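Local coordinates for protein kinase domain-containing protein (Chaetomium thermophilum, PDB 6Z3U) that probably transfers phosphate from ATP to serine and threonine residues as the CDK7-type, cyclin-dependent kinase of a CAK complex active in transcription and the cell cycle, at residues G274-I279 with K369-A374. Numbering follows the deposited sequence.
Sequences GGAVDI and KKRITA
A buried, largely apolar contact with one hydrogen bond joins the first turn of helix 276-291 to the loop between helices 353-363 and 374-378, in the helical C-terminal lobe of the kinase. Ile279 carries the apolar part. CG2 of Ile279 lies 3.8 Å from CG of Arg371. Its other branch runs over the loop backbone until CD1 of Ile279 comes within 4.1 Å of CB of Ala374. The Arg371 chain and Ile279 lie alongside each other, running opposite ways, and a bend at chi3 (-67°) turns the guanidinium to the main chain of Ala276. There NH1 of Arg371 donates to Ala276 O (3.0 Å, N-H...O 151°). The oxygen lies close to the guanidinium plane, at its edge, whereas NH1 stands above the carbonyl plane. The Ala276 methyl sits 4.0 Å from the same NH1. In the protein kinase fold, Asp278 belongs to the DxW motif that opens helix F, and Arg371 is the C-lobe arginine that pairs with the glutamate ending the activation segment, Glu265 of a Pro-Pro-Glu version of the APE motif. That salt bridge uses NH2, which also bonds to Leu366 O, while NE bonds to Gln365 O, so the buried cation is held at all three nitrogens. The carboxylate of Asp278 accepts bonds from the backbone nitrogens of His218 and Arg219, the first two residues of the HRD motif that ends in the predicted proton acceptor Asp220.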
ATOM      1  N   GLY B 274     -10.903  -4.376 -12.014  1.00 30.38           N
ATOM      2  CA  GLY B 274     -10.402  -3.038 -11.776  1.00 28.06           C
ATOM      3  C   GLY B 274     -11.299  -2.208 -10.879  1.00 26.99           C
ATOM      4  O   GLY B 274     -12.052  -2.752 -10.067  1.00 30.85           O
ATOM      5  N   GLY B 275     -11.228  -0.883 -11.024  1.00 26.74           N
ATOM      6  CA  GLY B 275     -11.989  -0.005 -10.152  1.00 25.76           C
ATOM      7  C   GLY B 275     -13.486  -0.226 -10.227  1.00 25.44           C
ATOM      8  O   GLY B 275     -14.211   0.079  -9.276  1.00 24.60           O
ATOM      9  N   ALA B 276     -13.973  -0.753 -11.353  1.00 34.59           N
ATOM     10  CA  ALA B 276     -15.410  -0.921 -11.524  1.00 33.81           C
ATOM     11  C   ALA B 276     -16.027  -1.722 -10.384  1.00 33.26           C
ATOM     12  O   ALA B 276     -17.208  -1.542 -10.066  1.00 32.09           O
ATOM     13  CB  ALA B 276     -15.703  -1.598 -12.864  1.00 40.37           C
ATOM     14  N   VAL B 277     -15.248  -2.599  -9.748  1.00 25.27           N
ATOM     15  CA  VAL B 277     -15.799  -3.408  -8.665  1.00 24.72           C
ATOM     16  C   VAL B 277     -16.233  -2.523  -7.504  1.00 23.72           C
ATOM     17  O   VAL B 277     -17.231  -2.809  -6.831  1.00 25.99           O
ATOM     18  CB  VAL B 277     -14.781  -4.472  -8.210  1.00 24.99           C
ATOM     19  CG1 VAL B 277     -14.514  -5.457  -9.331  1.00 32.10           C
ATOM     20  CG2 VAL B 277     -13.492  -3.818  -7.729  1.00 29.19           C
ATOM     21  N   ASP B 278     -15.495  -1.439  -7.244  1.00 23.43           N
ATOM     22  CA  ASP B 278     -15.874  -0.528  -6.167  1.00 22.61           C
ATOM     23  C   ASP B 278     -17.062   0.343  -6.555  1.00 22.47           C
ATOM     24  O   ASP B 278     -17.912   0.648  -5.711  1.00 21.88           O
ATOM     25  CB  ASP B 278     -14.691   0.353  -5.765  1.00 22.50           C
ATOM     26  CG  ASP B 278     -13.728  -0.351  -4.829  1.00 22.41           C
ATOM     27  OD1 ASP B 278     -14.163  -1.261  -4.092  1.00 22.17           O
ATOM     28  OD2 ASP B 278     -12.538   0.021  -4.816  1.00 22.66           O
ATOM     29  N   ILE B 279     -17.135   0.764  -7.820  1.00 25.30           N
ATOM     30  CA  ILE B 279     -18.244   1.606  -8.257  1.00 23.09           C
ATOM     31  C   ILE B 279     -19.569   0.880  -8.060  1.00 22.95           C
ATOM     32  O   ILE B 279     -20.572   1.487  -7.668  1.00 22.59           O
ATOM     33  CB  ILE B 279     -18.037   2.036  -9.722  1.00 23.98           C
ATOM     34  CG1 ILE B 279     -17.258   3.353  -9.791  1.00 24.05           C
ATOM     35  CG2 ILE B 279     -19.361   2.181 -10.442  1.00 24.32           C
ATOM     36  CD1 ILE B 279     -15.922   3.315  -9.100  1.00 24.89           C
ATOM     37  N   LYS B 369     -16.849  -3.043 -17.933  1.00 33.92           N
ATOM     38  CA  LYS B 369     -16.218  -2.169 -18.914  1.00 32.83           C
ATOM     39  C   LYS B 369     -17.092  -0.963 -19.244  1.00 35.14           C
ATOM     40  O   LYS B 369     -16.568   0.132 -19.473  1.00 32.84           O
ATOM     41  CB  LYS B 369     -15.897  -2.964 -20.179  1.00 34.50           C
ATOM     42  CG  LYS B 369     -14.887  -4.083 -19.957  1.00 34.81           C
ATOM     43  CD  LYS B 369     -14.687  -4.924 -21.206  1.00 36.59           C
ATOM     44  CE  LYS B 369     -15.852  -5.881 -21.436  1.00 48.54           C
ATOM     45  NZ  LYS B 369     -15.764  -6.591 -22.751  1.00 43.02           N
ATOM     46  N   LYS B 370     -18.413  -1.138 -19.262  1.00 44.62           N
ATOM     47  CA  LYS B 370     -19.342  -0.042 -19.515  1.00 42.05           C
ATOM     48  C   LYS B 370     -19.866   0.590 -18.233  1.00 38.14           C
ATOM     49  O   LYS B 370     -20.730   1.470 -18.299  1.00 40.83           O
ATOM     50  CB  LYS B 370     -20.518  -0.530 -20.375  1.00 45.32           C
ATOM     51  CG  LYS B 370     -21.386  -1.611 -19.736  1.00 52.55           C
ATOM     52  CD  LYS B 370     -22.274  -2.309 -20.774  1.00 47.72           C
ATOM     53  CE  LYS B 370     -23.198  -3.354 -20.135  1.00 52.35           C
ATOM     54  NZ  LYS B 370     -24.376  -2.761 -19.422  1.00 48.61           N
ATOM     55  N   ARG B 371     -19.374   0.166 -17.075  1.00 40.20           N
ATOM     56  CA  ARG B 371     -19.731   0.798 -15.815  1.00 29.02           C
ATOM     57  C   ARG B 371     -19.005   2.132 -15.678  1.00 28.50           C
ATOM     58  O   ARG B 371     -17.833   2.256 -16.037  1.00 42.89           O
ATOM     59  CB  ARG B 371     -19.366  -0.118 -14.649  1.00 32.69           C
ATOM     60  CG  ARG B 371     -20.288  -0.034 -13.446  1.00 28.36           C
ATOM     61  CD  ARG B 371     -19.953  -1.131 -12.444  1.00 26.27           C
ATOM     62  NE  ARG B 371     -20.266  -2.457 -12.973  1.00 27.01           N
ATOM     63  CZ  ARG B 371     -19.739  -3.595 -12.526  1.00 31.88           C
ATOM     64  NH1 ARG B 371     -18.853  -3.586 -11.536  1.00 31.86           N
ATOM     65  NH2 ARG B 371     -20.091  -4.749 -13.078  1.00 27.87           N
ATOM     66  N   ILE B 372     -19.702   3.128 -15.136  1.00 27.89           N
ATOM     67  CA  ILE B 372     -19.103   4.448 -14.996  1.00 34.64           C
ATOM     68  C   ILE B 372     -17.930   4.378 -14.022  1.00 27.07           C
ATOM     69  O   ILE B 372     -17.885   3.528 -13.123  1.00 35.36           O
ATOM     70  CB  ILE B 372     -20.155   5.473 -14.536  1.00 34.72           C
ATOM     71  CG1 ILE B 372     -19.559   6.882 -14.508  1.00 27.46           C
ATOM     72  CG2 ILE B 372     -20.701   5.104 -13.167  1.00 38.53           C
ATOM     73  CD1 ILE B 372     -20.570   7.964 -14.231  1.00 27.32           C
ATOM     74  N   THR B 373     -16.957   5.262 -14.221  1.00 28.68           N
ATOM     75  CA  THR B 373     -15.797   5.356 -13.348  1.00 29.14           C
ATOM     76  C   THR B 373     -16.027   6.421 -12.278  1.00 29.46           C
ATOM     77  O   THR B 373     -16.959   7.222 -12.349  1.00 42.03           O
ATOM     78  CB  THR B 373     -14.543   5.685 -14.154  1.00 31.28           C
ATOM     79  OG1 THR B 373     -14.634   7.026 -14.653  1.00 36.10           O
ATOM     80  CG2 THR B 373     -14.391   4.716 -15.314  1.00 31.55           C
ATOM     81  N   ALA B 374     -15.153   6.427 -11.270  1.00 26.12           N
ATOM     82  CA  ALA B 374     -15.305   7.393 -10.187  1.00 24.87           C
ATOM     83  C   ALA B 374     -15.103   8.820 -10.686  1.00 27.88           C
ATOM     84  O   ALA B 374     -15.844   9.729 -10.292  1.00 37.06           O
ATOM     85  CB  ALA B 374     -14.332   7.075  -9.056  1.00 24.32           C
TER